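Local coordinates for RING-type domain-containing protein (Chaetomium thermophilum, PDB 6Z3U), which activates the kinase CDK7 together with cyclin H, which this C-terminal part of MAT1 binds in the CAK complex, at the interface of chains B and A. Sequence-based numbering; all coordinates share one arbitrary frame. Chains: chain A, RING-type domain-containing protein; chain B, CYCLIN domain-containing protein.

The interface of chains B and A. Residues chain B 6-8, 259; chain A 11-16, 52, 55.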
# COMPACT_ATOMS: atom_id res chain seq x y z
N ALA B 6 -10.81 20.90 -4.30
CA ALA B 6 -11.11 20.07 -3.14
C ALA B 6 -9.84 19.46 -2.57
O ALA B 6 -8.93 19.09 -3.31
CB ALA B 6 -12.10 18.97 -3.53
N SER B 7 -9.79 19.36 -1.24
CA SER B 7 -8.61 18.79 -0.59
C SER B 7 -8.49 17.30 -0.84
O SER B 7 -7.38 16.77 -0.93
CB SER B 7 -8.65 19.08 0.90
OG SER B 7 -9.85 18.61 1.48
N GLU B 8 -9.62 16.59 -0.94
CA GLU B 8 -9.57 15.16 -1.25
C GLU B 8 -9.15 14.92 -2.70
O GLU B 8 -8.59 13.87 -3.01
CB GLU B 8 -10.92 14.50 -0.98
CG GLU B 8 -12.08 15.06 -1.78
CD GLU B 8 -12.90 16.06 -1.00
OE1 GLU B 8 -12.30 16.96 -0.37
OE2 GLU B 8 -14.14 15.95 -1.00
N THR B 259 -24.51 17.08 -2.57
CA THR B 259 -23.22 17.60 -2.14
C THR B 259 -22.93 18.97 -2.75
O THR B 259 -22.36 19.84 -2.08
CB THR B 259 -22.11 16.62 -2.50
OG1 THR B 259 -22.04 16.47 -3.93
CG2 THR B 259 -22.38 15.26 -1.87
N PHE A 11 -5.73 17.12 7.08
CA PHE A 11 -6.67 16.86 6.00
C PHE A 11 -8.07 17.20 6.47
O PHE A 11 -8.58 16.60 7.42
CB PHE A 11 -6.59 15.40 5.56
CG PHE A 11 -7.71 14.99 4.64
CD1 PHE A 11 -7.75 15.44 3.33
CD2 PHE A 11 -8.73 14.17 5.09
CE1 PHE A 11 -8.78 15.08 2.49
CE2 PHE A 11 -9.77 13.80 4.26
CZ PHE A 11 -9.79 14.26 2.95
N VAL A 12 -8.70 18.17 5.80
CA VAL A 12 -10.07 18.57 6.10
C VAL A 12 -10.90 18.40 4.83
O VAL A 12 -10.77 19.19 3.89
CB VAL A 12 -10.13 20.02 6.61
CG1 VAL A 12 -9.77 20.06 8.08
CG2 VAL A 12 -9.20 20.92 5.81
N PRO A 13 -11.77 17.38 4.76
CA PRO A 13 -12.54 17.17 3.53
C PRO A 13 -13.41 18.38 3.19
O PRO A 13 -13.85 19.12 4.07
CB PRO A 13 -13.39 15.94 3.84
CG PRO A 13 -13.46 15.88 5.33
CD PRO A 13 -12.14 16.42 5.81
N SER A 14 -13.63 18.57 1.90
CA SER A 14 -14.34 19.74 1.39
C SER A 14 -15.80 19.45 1.04
O SER A 14 -16.68 20.23 1.41
CB SER A 14 -13.62 20.29 0.15
OG SER A 14 -12.28 20.64 0.45
N ARG A 15 -16.06 18.35 0.35
CA ARG A 15 -17.40 18.05 -0.16
C ARG A 15 -18.16 17.06 0.71
O ARG A 15 -19.31 16.75 0.39
CB ARG A 15 -17.30 17.50 -1.58
CG ARG A 15 -16.55 18.40 -2.55
CD ARG A 15 -16.95 18.12 -3.99
NE ARG A 15 -16.11 18.86 -4.93
CZ ARG A 15 -14.90 18.46 -5.32
NH1 ARG A 15 -14.39 17.33 -4.86
NH2 ARG A 15 -14.21 19.19 -6.18
N TYR A 16 -17.55 16.55 1.78
CA TYR A 16 -18.22 15.57 2.62
C TYR A 16 -17.77 15.75 4.07
O TYR A 16 -16.77 16.41 4.35
CB TYR A 16 -17.95 14.14 2.15
CG TYR A 16 -16.54 13.65 2.43
CD1 TYR A 16 -15.51 13.87 1.53
CD2 TYR A 16 -16.26 12.95 3.60
CE1 TYR A 16 -14.23 13.41 1.79
CE2 TYR A 16 -14.98 12.49 3.86
CZ TYR A 16 -13.97 12.72 2.95
OH TYR A 16 -12.70 12.27 3.21
N PHE A 52 -13.82 8.86 2.31
CA PHE A 52 -12.75 9.51 1.56
C PHE A 52 -12.67 8.97 0.14
O PHE A 52 -12.70 9.74 -0.83
CB PHE A 52 -11.41 9.32 2.28
CG PHE A 52 -10.24 9.87 1.53
CD1 PHE A 52 -9.97 11.23 1.55
CD2 PHE A 52 -9.40 9.04 0.82
CE1 PHE A 52 -8.89 11.75 0.87
CE2 PHE A 52 -8.31 9.55 0.13
CZ PHE A 52 -8.06 10.91 0.16
N PHE A 55 -15.35 10.10 -2.30
CA PHE A 55 -15.28 11.46 -2.81
C PHE A 55 -13.90 11.87 -3.29
O PHE A 55 -13.77 12.92 -3.93
CB PHE A 55 -15.73 12.46 -1.72
CG PHE A 55 -17.20 12.40 -1.42
CD1 PHE A 55 -17.70 11.50 -0.50
CD2 PHE A 55 -18.08 13.27 -2.05
CE1 PHE A 55 -19.05 11.45 -0.22
CE2 PHE A 55 -19.43 13.22 -1.77
CZ PHE A 55 -19.92 12.31 -0.85
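The N-terminal end of chain B, B:Ala6 and the first turn of helix 7-12, lies against the loop of A:Phe11 to A:Tyr16 and the end of chain A helix 43-55, while helix 249-261 of chain B touches the same region from another side. B:Glu8 buries the most surface here, 96 Å². Its CG sits between the backbone N and the carbonyl carbon (chi1 59°) and the chain bends at chi2 (-98°), bringing the carboxylate down onto the loop backbone. There B:Glu8 OE1 takes the amide N of A:Ser14 on its syn lone pair at 3.1 Å, and OE2 receives a weak bond from A:Arg15 N. The carboxylate stands nearly perpendicular to the ring of A:Tyr16, the two side chains passing in opposite directions, and B:Glu8 CB rests 3.9 Å from CE1 of A:Phe52. An alanine here would probably leave the A:Ser14 amide without this acceptor and loosen the loop's hold on the helix.

B:Ser7 OG donates to the carbonyl O of A:Val12 at 2.6 Å, coming from above the carbonyl plane. The B:Ser7 amide N, at the start of the helix, points almost straight at A:Ser14 OG (3.3 Å, 172° at H), so the two serines tie the segments together. Farther off, B:Thr259 CG2 meets A:Phe55 CE2 tip to tip at 3.6 Å.

The site thus joins the extreme N-terminal helix of the cyclin subunit to a MAT1 loop whose aromatic residues, with those of helix 43-55, line the place of B:Glu8, A:Pro13 CB lying over one face of the A:Tyr16 ring and A:Tyr16 CB over one face of the A:Phe55 ring.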